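Side-chain contacts in RagA protein (Porphyromonas gingivalis, PDB 6SLN), which probably takes up nutrients across the bacterial outer membrane as a barrel-shaped transporter energised through TonB: residues 340-345 against 424-429; 411-416 against 420-425; 431-436 against 480-485. One frame throughout, in Å; residues are numbered along the deposited sequence.

Contact 1: residues 340-345 against 424-429; sequences AREPAN and MTEPYF
E426 overlaps R341 through its aliphatic part and then folds over E342, so that one side chain serves two neighbours. The first meeting is apolar: E426 CB rests 3.9 Å from R341 CB, with the glutamate CG close behind it. A bend at chi2 (-59°), about the CB-CG bond, turns the E426 carboxylate back toward the chain of E342, and OE1 ends 3.3 Å from E342 CG. E342 is extended beyond CG and carries its own carboxylate farther on. The two carboxylate planes are turned only 27° from each other, and E342 OE2 stands 4.3 Å from E426 OE1. No direct hydrogen bond spans the segments.

A water lies between the two carboxylates and may lessen their repulsion. It donates to E426 OE2 at 2.8 Å and reaches E342 OE2 more weakly at 3.4 Å, while the other oxygen of E342 accepts a weak bond from Y381 N. Such close carboxylates would be expected to raise the proton affinity of one or both. Against that, E426 lies in the first turn of its helix, where the amino-terminal end may favour negative charge; the turn is marked by the bond from F429 N to T425 O, 2.7 Å. The R341 guanidinium does not neutralise the pair directly: its strongest polar partner is the carbonyl oxygen of K303, through NH2.

The contact illustrates how a strand connection and a short helix can meet beside a barrel wall. Residues 340-345 join strand 325-337 to strand 345-360, and P343 touches R377 on the adjoining strand 363-377. Helix 426-432, which bears E426, leads into strand 435-450, the other neighbour of strand 363-377 in the barrel.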
loop_
_atom_site.group_PDB
_atom_site.type_symbol
_atom_site.label_atom_id
_atom_site.label_comp_id
_atom_site.label_asym_id
_atom_site.label_seq_id
_atom_site.Cartn_x
_atom_site.Cartn_y
_atom_site.Cartn_z
ATOM N N ALA A 340 14.087 -1.307 27.586
ATOM C CA ALA A 340 13.152 -2.412 27.721
ATOM C C ALA A 340 13.472 -3.453 26.663
ATOM O O ALA A 340 13.937 -3.129 25.570
ATOM C CB ALA A 340 11.710 -1.952 27.572
ATOM N N ARG A 341 13.242 -4.719 27.005
ATOM C CA ARG A 341 13.624 -5.784 26.089
ATOM C C ARG A 341 12.720 -5.808 24.872
ATOM O O ARG A 341 13.183 -6.134 23.772
ATOM C CB ARG A 341 13.615 -7.130 26.799
ATOM C CG ARG A 341 14.849 -7.362 27.611
ATOM C CD ARG A 341 14.923 -8.832 27.957
ATOM N NE ARG A 341 15.878 -9.042 29.028
ATOM C CZ ARG A 341 17.189 -9.153 28.835
ATOM N NH1 ARG A 341 17.697 -9.088 27.606
ATOM N NH2 ARG A 341 17.989 -9.320 29.874
ATOM N N GLU A 342 11.436 -5.479 25.060
ATOM C CA GLU A 342 10.561 -5.035 23.983
ATOM C C GLU A 342 11.315 -4.026 23.123
ATOM O O GLU A 342 11.696 -2.950 23.604
ATOM C CB GLU A 342 9.292 -4.416 24.549
ATOM C CG GLU A 342 8.034 -4.953 23.951
ATOM C CD GLU A 342 6.839 -4.212 24.480
ATOM O OE1 GLU A 342 6.187 -3.502 23.680
ATOM O OE2 GLU A 342 6.572 -4.326 25.700
ATOM N N PRO A 343 11.598 -4.365 21.874
ATOM C CA PRO A 343 12.564 -3.581 21.106
ATOM C C PRO A 343 12.052 -2.188 20.847
ATOM O O PRO A 343 10.875 -1.985 20.538
ATOM C CB PRO A 343 12.699 -4.370 19.806
ATOM C CG PRO A 343 12.340 -5.763 20.217
ATOM C CD PRO A 343 11.196 -5.574 21.150
ATOM N N ALA A 344 12.946 -1.221 21.013
ATOM C CA ALA A 344 12.631 0.164 20.706
ATOM C C ALA A 344 13.945 0.881 20.463
ATOM O O ALA A 344 14.964 0.560 21.074
ATOM C CB ALA A 344 11.824 0.843 21.821
ATOM N N ASN A 345 13.913 1.845 19.553
ATOM C CA ASN A 345 15.148 2.522 19.217
ATOM C C ASN A 345 14.841 3.684 18.288
ATOM O O ASN A 345 13.773 3.764 17.669
ATOM C CB ASN A 345 16.144 1.577 18.554
ATOM C CG ASN A 345 15.510 0.754 17.479
ATOM O OD1 ASN A 345 15.333 1.221 16.366
ATOM N ND2 ASN A 345 15.131 -0.476 17.811
ATOM N N MET A 424 5.371 -16.492 25.004
ATOM C CA MET A 424 6.643 -16.105 24.433
ATOM C C MET A 424 7.336 -15.054 25.286
ATOM O O MET A 424 6.697 -14.172 25.856
ATOM C CB MET A 424 6.425 -15.584 23.041
ATOM C CG MET A 424 5.993 -16.676 22.091
ATOM S SD MET A 424 5.941 -16.126 20.378
ATOM C CE MET A 424 4.257 -15.768 20.240
ATOM N N THR A 425 8.657 -15.161 25.385
ATOM C CA THR A 425 9.449 -14.095 25.966
ATOM C C THR A 425 9.650 -12.966 24.964
ATOM O O THR A 425 9.436 -13.127 23.754
ATOM C CB THR A 425 10.807 -14.616 26.358
ATOM O OG1 THR A 425 11.359 -15.251 25.204
ATOM C CG2 THR A 425 10.668 -15.626 27.482
ATOM N N GLU A 426 10.121 -11.824 25.476
ATOM C CA GLU A 426 10.326 -10.664 24.612
ATOM C C GLU A 426 11.258 -10.983 23.457
ATOM O O GLU A 426 10.856 -10.814 22.292
ATOM C CB GLU A 426 10.822 -9.465 25.429
ATOM C CG GLU A 426 9.887 -8.994 26.544
ATOM C CD GLU A 426 8.511 -8.573 26.062
ATOM O OE1 GLU A 426 8.389 -8.105 24.919
ATOM O OE2 GLU A 426 7.547 -8.699 26.844
ATOM N N PRO A 427 12.478 -11.462 23.685
ATOM C CA PRO A 427 13.366 -11.681 22.532
ATOM C C PRO A 427 12.776 -12.646 21.533
ATOM O O PRO A 427 12.904 -12.438 20.320
ATOM C CB PRO A 427 14.642 -12.223 23.174
ATOM C CG PRO A 427 14.517 -11.878 24.634
ATOM C CD PRO A 427 13.068 -11.974 24.928
ATOM N N TYR A 428 12.083 -13.678 22.006
ATOM C CA TYR A 428 11.500 -14.611 21.055
ATOM C C TYR A 428 10.321 -13.985 20.339
ATOM O O TYR A 428 10.146 -14.179 19.129
ATOM C CB TYR A 428 11.062 -15.893 21.746
ATOM C CG TYR A 428 10.569 -16.908 20.754
ATOM C CD1 TYR A 428 11.467 -17.728 20.070
ATOM C CD2 TYR A 428 9.215 -17.031 20.476
ATOM C CE1 TYR A 428 11.023 -18.648 19.166
ATOM C CE2 TYR A 428 8.761 -17.946 19.559
ATOM C CZ TYR A 428 9.665 -18.744 18.900
ATOM O OH TYR A 428 9.187 -19.665 17.992
ATOM N N PHE A 429 9.496 -13.237 21.078
ATOM C CA PHE A 429 8.363 -12.575 20.456
ATOM C C PHE A 429 8.832 -11.659 19.336
ATOM O O PHE A 429 8.273 -11.679 18.236
ATOM C CB PHE A 429 7.562 -11.799 21.505
ATOM C CG PHE A 429 6.287 -11.250 20.980
ATOM C CD1 PHE A 429 5.216 -12.092 20.731
ATOM C CD2 PHE A 429 6.173 -9.904 20.684
ATOM C CE1 PHE A 429 4.036 -11.593 20.195
ATOM C CE2 PHE A 429 4.989 -9.393 20.163
ATOM C CZ PHE A 429 3.921 -10.243 19.918
HETATM O O HOH W 1 5.160 -7.373 26.319
#

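Contact 2: residues 411-416 against 420-425; sequences ADVYYM and TRPSMT
S423 places its CB over one face of the Y414 ring, 3.8 Å from the ring centroid, in a CH-pi contact displaced toward the rim. Y414 has its CG between the backbone N and the carbonyl carbon (chi1 70°), which folds the ring back over the partner strand and brings M424 O and T425 CG2 to its edge. Beneath it the same two residues form the hydrogen-bonded pair of a small antiparallel hairpin: Y414 N donates to S423 O at 2.7 Å, and S423 N returns a bond to Y414 O at 2.8 Å. V413 and M424, the non-hydrogen-bonded pair, carry their side chains on the other face.

The tight part comprises the buried Y414 ring, V413 and T425, whose N donates to D412 O at 2.9 Å in a nearly straight bond, 172°. Its OG1 donates to A411 O at 2.8 Å and also meets D412 O weakly. In contrast, S423, though it covers the ring, is partly exposed at the looser edge with D412, whose CB is directed away from the partner strand and whose side chain packs on Y428. T420 and R421 pack on the backbone of another protein chain.

Around this hairpin, W301 meets the Y414 ring edge-to-face, while V413 and P422 face helices 261-276 and 280-283; M424 leans on F429 of helix 426-432, which follows directly.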
loop_
_atom_site.group_PDB
_atom_site.type_symbol
_atom_site.label_atom_id
_atom_site.label_comp_id
_atom_site.label_asym_id
_atom_site.label_seq_id
_atom_site.Cartn_x
_atom_site.Cartn_y
_atom_site.Cartn_z
ATOM N N ALA A 411 14.741 -18.059 28.054
ATOM C CA ALA A 411 14.162 -19.093 27.206
ATOM C C ALA A 411 13.346 -18.442 26.084
ATOM O O ALA A 411 13.197 -17.220 26.009
ATOM C CB ALA A 411 13.299 -20.041 28.039
ATOM N N ASP A 412 12.799 -19.259 25.188
ATOM C CA ASP A 412 11.886 -18.690 24.200
ATOM C C ASP A 412 10.552 -18.338 24.811
ATOM O O ASP A 412 9.799 -17.548 24.239
ATOM C CB ASP A 412 11.633 -19.668 23.057
ATOM C CG ASP A 412 12.794 -19.764 22.123
ATOM O OD1 ASP A 412 13.602 -18.815 22.112
ATOM O OD2 ASP A 412 12.902 -20.782 21.406
ATOM N N VAL A 413 10.256 -18.891 25.978
ATOM C CA VAL A 413 8.885 -19.177 26.330
ATOM C C VAL A 413 8.856 -19.392 27.832
ATOM O O VAL A 413 9.840 -19.832 28.430
ATOM C CB VAL A 413 8.408 -20.423 25.542
ATOM C CG1 VAL A 413 8.775 -21.749 26.292
ATOM C CG2 VAL A 413 6.961 -20.321 25.082
ATOM N N TYR A 414 7.728 -19.067 28.449
ATOM C CA TYR A 414 7.556 -19.291 29.879
ATOM C C TYR A 414 6.113 -19.708 30.131
ATOM O O TYR A 414 5.279 -19.734 29.218
ATOM C CB TYR A 414 7.960 -18.051 30.703
ATOM C CG TYR A 414 7.020 -16.876 30.576
ATOM C CD1 TYR A 414 6.007 -16.687 31.493
ATOM C CD2 TYR A 414 7.135 -15.956 29.524
ATOM C CE1 TYR A 414 5.158 -15.628 31.393
ATOM C CE2 TYR A 414 6.274 -14.886 29.413
ATOM C CZ TYR A 414 5.273 -14.732 30.354
ATOM O OH TYR A 414 4.378 -13.671 30.279
ATOM N N TYR A 415 5.828 -20.047 31.387
ATOM C CA TYR A 415 4.597 -20.731 31.751
ATOM C C TYR A 415 3.871 -20.032 32.898
ATOM O O TYR A 415 4.491 -19.492 33.824
ATOM C CB TYR A 415 4.876 -22.160 32.170
ATOM C CG TYR A 415 3.650 -22.878 32.668
ATOM C CD1 TYR A 415 2.644 -23.229 31.790
ATOM C CD2 TYR A 415 3.487 -23.185 34.020
ATOM C CE1 TYR A 415 1.524 -23.882 32.229
ATOM C CE2 TYR A 415 2.369 -23.848 34.465
ATOM C CZ TYR A 415 1.395 -24.194 33.559
ATOM O OH TYR A 415 0.271 -24.845 33.958
ATOM N N MET A 416 2.540 -20.100 32.846
ATOM C CA MET A 416 1.678 -19.592 33.901
ATOM C C MET A 416 0.516 -20.563 34.045
ATOM O O MET A 416 -0.082 -20.940 33.030
ATOM C CB MET A 416 1.181 -18.194 33.561
ATOM C CG MET A 416 1.912 -17.112 34.282
ATOM S SD MET A 416 1.313 -15.489 33.815
ATOM C CE MET A 416 2.209 -15.162 32.333
ATOM N N THR A 420 -2.976 -22.461 28.055
ATOM C CA THR A 420 -3.147 -23.529 27.083
ATOM C C THR A 420 -2.051 -23.548 26.029
ATOM O O THR A 420 -1.885 -24.568 25.346
ATOM C CB THR A 420 -4.513 -23.416 26.403
ATOM O OG1 THR A 420 -4.628 -22.166 25.685
ATOM C CG2 THR A 420 -5.592 -23.529 27.455
ATOM N N ARG A 421 -1.311 -22.451 25.889
ATOM C CA ARG A 421 -0.102 -22.350 25.092
ATOM C C ARG A 421 0.962 -21.672 25.938
ATOM O O ARG A 421 0.642 -20.843 26.787
ATOM C CB ARG A 421 -0.338 -21.545 23.801
ATOM C CG ARG A 421 -1.783 -21.623 23.249
ATOM C CD ARG A 421 -1.902 -20.921 21.889
ATOM N NE ARG A 421 -1.157 -19.663 21.887
ATOM C CZ ARG A 421 -1.718 -18.459 21.907
ATOM N NH1 ARG A 421 -3.041 -18.332 21.910
ATOM N NH2 ARG A 421 -0.952 -17.379 21.917
ATOM N N PRO A 422 2.225 -22.016 25.755
ATOM C CA PRO A 422 3.268 -21.313 26.496
ATOM C C PRO A 422 3.358 -19.887 26.010
ATOM O O PRO A 422 2.974 -19.567 24.892
ATOM C CB PRO A 422 4.547 -22.103 26.169
ATOM C CG PRO A 422 4.056 -23.422 25.585
ATOM C CD PRO A 422 2.776 -23.075 24.890
ATOM N N SER A 423 3.879 -19.026 26.861
ATOM C CA SER A 423 3.921 -17.603 26.585
ATOM C C SER A 423 5.312 -17.254 26.086
ATOM O O SER A 423 6.310 -17.679 26.674
ATOM C CB SER A 423 3.576 -16.803 27.847
ATOM O OG SER A 423 2.162 -16.733 28.011
ATOM N N MET A 424 5.371 -16.492 25.004
ATOM C CA MET A 424 6.643 -16.105 24.433
ATOM C C MET A 424 7.336 -15.054 25.286
ATOM O O MET A 424 6.697 -14.172 25.856
ATOM C CB MET A 424 6.425 -15.584 23.041
ATOM C CG MET A 424 5.993 -16.676 22.091
ATOM S SD MET A 424 5.941 -16.126 20.378
ATOM C CE MET A 424 4.257 -15.768 20.240
ATOM N N THR A 425 8.657 -15.161 25.385
ATOM C CA THR A 425 9.449 -14.095 25.966
ATOM C C THR A 425 9.650 -12.966 24.964
ATOM O O THR A 425 9.436 -13.127 23.754
ATOM C CB THR A 425 10.807 -14.616 26.358
ATOM O OG1 THR A 425 11.359 -15.251 25.204
ATOM C CG2 THR A 425 10.668 -15.626 27.482
#

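Contact 3: residues 431-436 against 480-485; sequences KMRPFS and PYDSTP
R433 NH1 donates to D482 OD2 at 3.0 Å, a salt bridge with a nearly straight hydrogen bond of 164°. The bend of the arginine at chi2, 63°, brings its guanidinium round to the aspartate, which comes up to the edge of that group, close to its plane. Seen from D482 the fit is less regular: NH1 comes in from 38° above the carboxylate plane, and the guanidinium and carboxylate are themselves turned well away from coplanarity. NH2 remains 4.0 Å from OD2, and the ion pair is thus a single-bond one, without a two-pronged pairing of guanidinium and carboxylate.

The second carboxylate oxygen is also engaged. D482 OD1 uses its anti lone pair to accept from S483 N at 2.8 Å, a bent bond from the next residue's amide, which probably limits the rotation of the carboxylate. Next to it, the Y481 hydroxyl hydrogen-bonds with S281 OG and its backbone N with N479 OD1. S483 makes backbone hydrogen bonds to another protein chain, so the segment that carries the aspartate also lies at an assembly interface.

Both aspartate oxygens therefore have partners, OD1 the neighbouring amide and OD2 the arginine. The two segments meet through this ion pair, with no apolar side-chain contact between them. Single-pronged and at the surface, the bridge is probably moderated by solvent; it joins the short link between helix 426-432 and strand 435-450 to the loop before strand 487-510 by a polar contact.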
loop_
_atom_site.group_PDB
_atom_site.type_symbol
_atom_site.label_atom_id
_atom_site.label_comp_id
_atom_site.label_asym_id
_atom_site.label_seq_id
_atom_site.Cartn_x
_atom_site.Cartn_y
_atom_site.Cartn_z
ATOM N N LYS A 431 11.257 -11.892 17.440
ATOM C CA LYS A 431 11.760 -12.641 16.296
ATOM C C LYS A 431 10.612 -13.125 15.421
ATOM O O LYS A 431 10.716 -13.115 14.193
ATOM C CB LYS A 431 12.612 -13.812 16.792
ATOM C CG LYS A 431 13.897 -14.036 16.053
ATOM C CD LYS A 431 14.584 -15.274 16.584
ATOM C CE LYS A 431 14.944 -15.109 18.062
ATOM N NZ LYS A 431 15.809 -16.216 18.577
ATOM N N MET A 432 9.510 -13.542 16.042
ATOM C CA MET A 432 8.284 -13.853 15.325
ATOM C C MET A 432 7.522 -12.606 14.898
ATOM O O MET A 432 6.546 -12.715 14.151
ATOM C CB MET A 432 7.395 -14.731 16.206
ATOM C CG MET A 432 8.113 -15.938 16.773
ATOM S SD MET A 432 8.521 -17.191 15.510
ATOM C CE MET A 432 10.288 -16.971 15.378
ATOM N N ARG A 433 7.947 -11.430 15.350
ATOM C CA ARG A 433 7.285 -10.161 15.041
ATOM C C ARG A 433 8.317 -9.111 14.637
ATOM O O ARG A 433 8.487 -8.083 15.303
ATOM C CB ARG A 433 6.468 -9.688 16.240
ATOM C CG ARG A 433 4.988 -9.860 16.068
ATOM C CD ARG A 433 4.587 -11.299 15.921
ATOM N NE ARG A 433 3.236 -11.507 16.408
ATOM C CZ ARG A 433 2.631 -12.686 16.394
ATOM N NH1 ARG A 433 3.262 -13.749 15.908
ATOM N NH2 ARG A 433 1.389 -12.793 16.849
ATOM N N PRO A 434 9.047 -9.356 13.557
ATOM C CA PRO A 434 9.959 -8.327 13.044
ATOM C C PRO A 434 9.200 -7.087 12.608
ATOM O O PRO A 434 8.035 -7.151 12.200
ATOM C CB PRO A 434 10.621 -9.005 11.842
ATOM C CG PRO A 434 9.592 -10.001 11.394
ATOM C CD PRO A 434 8.997 -10.532 12.678
ATOM N N PHE A 435 9.891 -5.952 12.680
ATOM C CA PHE A 435 9.328 -4.663 12.308
ATOM C C PHE A 435 10.475 -3.730 11.977
ATOM O O PHE A 435 11.391 -3.575 12.784
ATOM C CB PHE A 435 8.488 -4.070 13.446
ATOM C CG PHE A 435 8.002 -2.667 13.185
ATOM C CD1 PHE A 435 8.813 -1.565 13.451
ATOM C CD2 PHE A 435 6.722 -2.443 12.688
ATOM C CE1 PHE A 435 8.362 -0.260 13.220
ATOM C CE2 PHE A 435 6.265 -1.146 12.464
ATOM C CZ PHE A 435 7.094 -0.051 12.735
ATOM N N SER A 436 10.420 -3.099 10.815
ATOM C CA SER A 436 11.329 -2.008 10.514
ATOM C C SER A 436 10.517 -0.833 10.018
ATOM O O SER A 436 9.359 -0.977 9.633
ATOM C CB SER A 436 12.368 -2.366 9.459
ATOM O OG SER A 436 11.764 -3.009 8.362
ATOM N N PRO A 480 5.753 -22.469 16.427
ATOM C CA PRO A 480 4.990 -23.462 17.212
ATOM C C PRO A 480 4.207 -22.854 18.361
ATOM O O PRO A 480 3.284 -23.499 18.875
ATOM C CB PRO A 480 6.074 -24.408 17.740
ATOM C CG PRO A 480 7.317 -23.527 17.844
ATOM C CD PRO A 480 7.207 -22.584 16.632
ATOM N N TYR A 481 4.568 -21.647 18.798
ATOM C CA TYR A 481 3.939 -20.985 19.936
ATOM C C TYR A 481 2.947 -19.911 19.500
ATOM O O TYR A 481 2.642 -19.003 20.273
ATOM C CB TYR A 481 5.018 -20.397 20.857
ATOM C CG TYR A 481 6.191 -21.353 21.097
ATOM C CD1 TYR A 481 5.971 -22.654 21.540
ATOM C CD2 TYR A 481 7.517 -20.946 20.894
ATOM C CE1 TYR A 481 7.009 -23.515 21.751
ATOM C CE2 TYR A 481 8.576 -21.811 21.111
ATOM C CZ TYR A 481 8.315 -23.106 21.531
ATOM O OH TYR A 481 9.346 -24.023 21.751
ATOM N N ASP A 482 2.459 -19.996 18.271
ATOM C CA ASP A 482 1.452 -19.108 17.718
ATOM C C ASP A 482 0.138 -19.866 17.672
ATOM O O ASP A 482 0.117 -21.094 17.761
ATOM C CB ASP A 482 1.851 -18.628 16.312
ATOM C CG ASP A 482 1.352 -17.209 15.992
ATOM O OD1 ASP A 482 0.203 -16.878 16.365
ATOM O OD2 ASP A 482 2.110 -16.437 15.347
ATOM N N SER A 483 -0.968 -19.123 17.562
ATOM C CA SER A 483 -2.275 -19.769 17.469
ATOM C C SER A 483 -2.477 -20.451 16.121
ATOM O O SER A 483 -3.397 -21.266 15.978
ATOM C CB SER A 483 -3.395 -18.749 17.704
ATOM O OG SER A 483 -3.260 -17.629 16.839
ATOM N N THR A 484 -1.651 -20.117 15.135
ATOM C CA THR A 484 -1.782 -20.639 13.788
ATOM C C THR A 484 -0.393 -20.662 13.171
ATOM O O THR A 484 0.458 -19.831 13.521
ATOM C CB THR A 484 -2.738 -19.784 12.938
ATOM O OG1 THR A 484 -2.979 -20.422 11.684
ATOM C CG2 THR A 484 -2.138 -18.429 12.664
ATOM N N PRO A 485 -0.115 -21.626 12.291
ATOM C CA PRO A 485 1.186 -21.640 11.608
ATOM C C PRO A 485 1.225 -20.746 10.387
ATOM O O PRO A 485 2.311 -20.528 9.833
ATOM C CB PRO A 485 1.353 -23.107 11.215
ATOM C CG PRO A 485 -0.047 -23.582 11.002
ATOM C CD PRO A 485 -0.921 -22.819 11.981
#

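How the contacts relate
Followed from the N terminus, the chain leaves the loop after strand 325-337 at residues 340-345, runs through strands 345-360 and 363-377, and returns at 424-429, where contact 1 closes the long loop. Contact 2 lies within that span as a local hairpin, 411-416 with 420-425, and shares M424 and T425 with it. Contact 3 opens only afterwards, at 431-436, and closes at 480-485 after strands 435-450 and 456-475; it is in series with both and crosses neither. Helix 426-432 serves contacts 1 and 3, and Y481 touches Y428, M424 and V413, so the hairpin, the helix and the barrel-strand connections form one cluster.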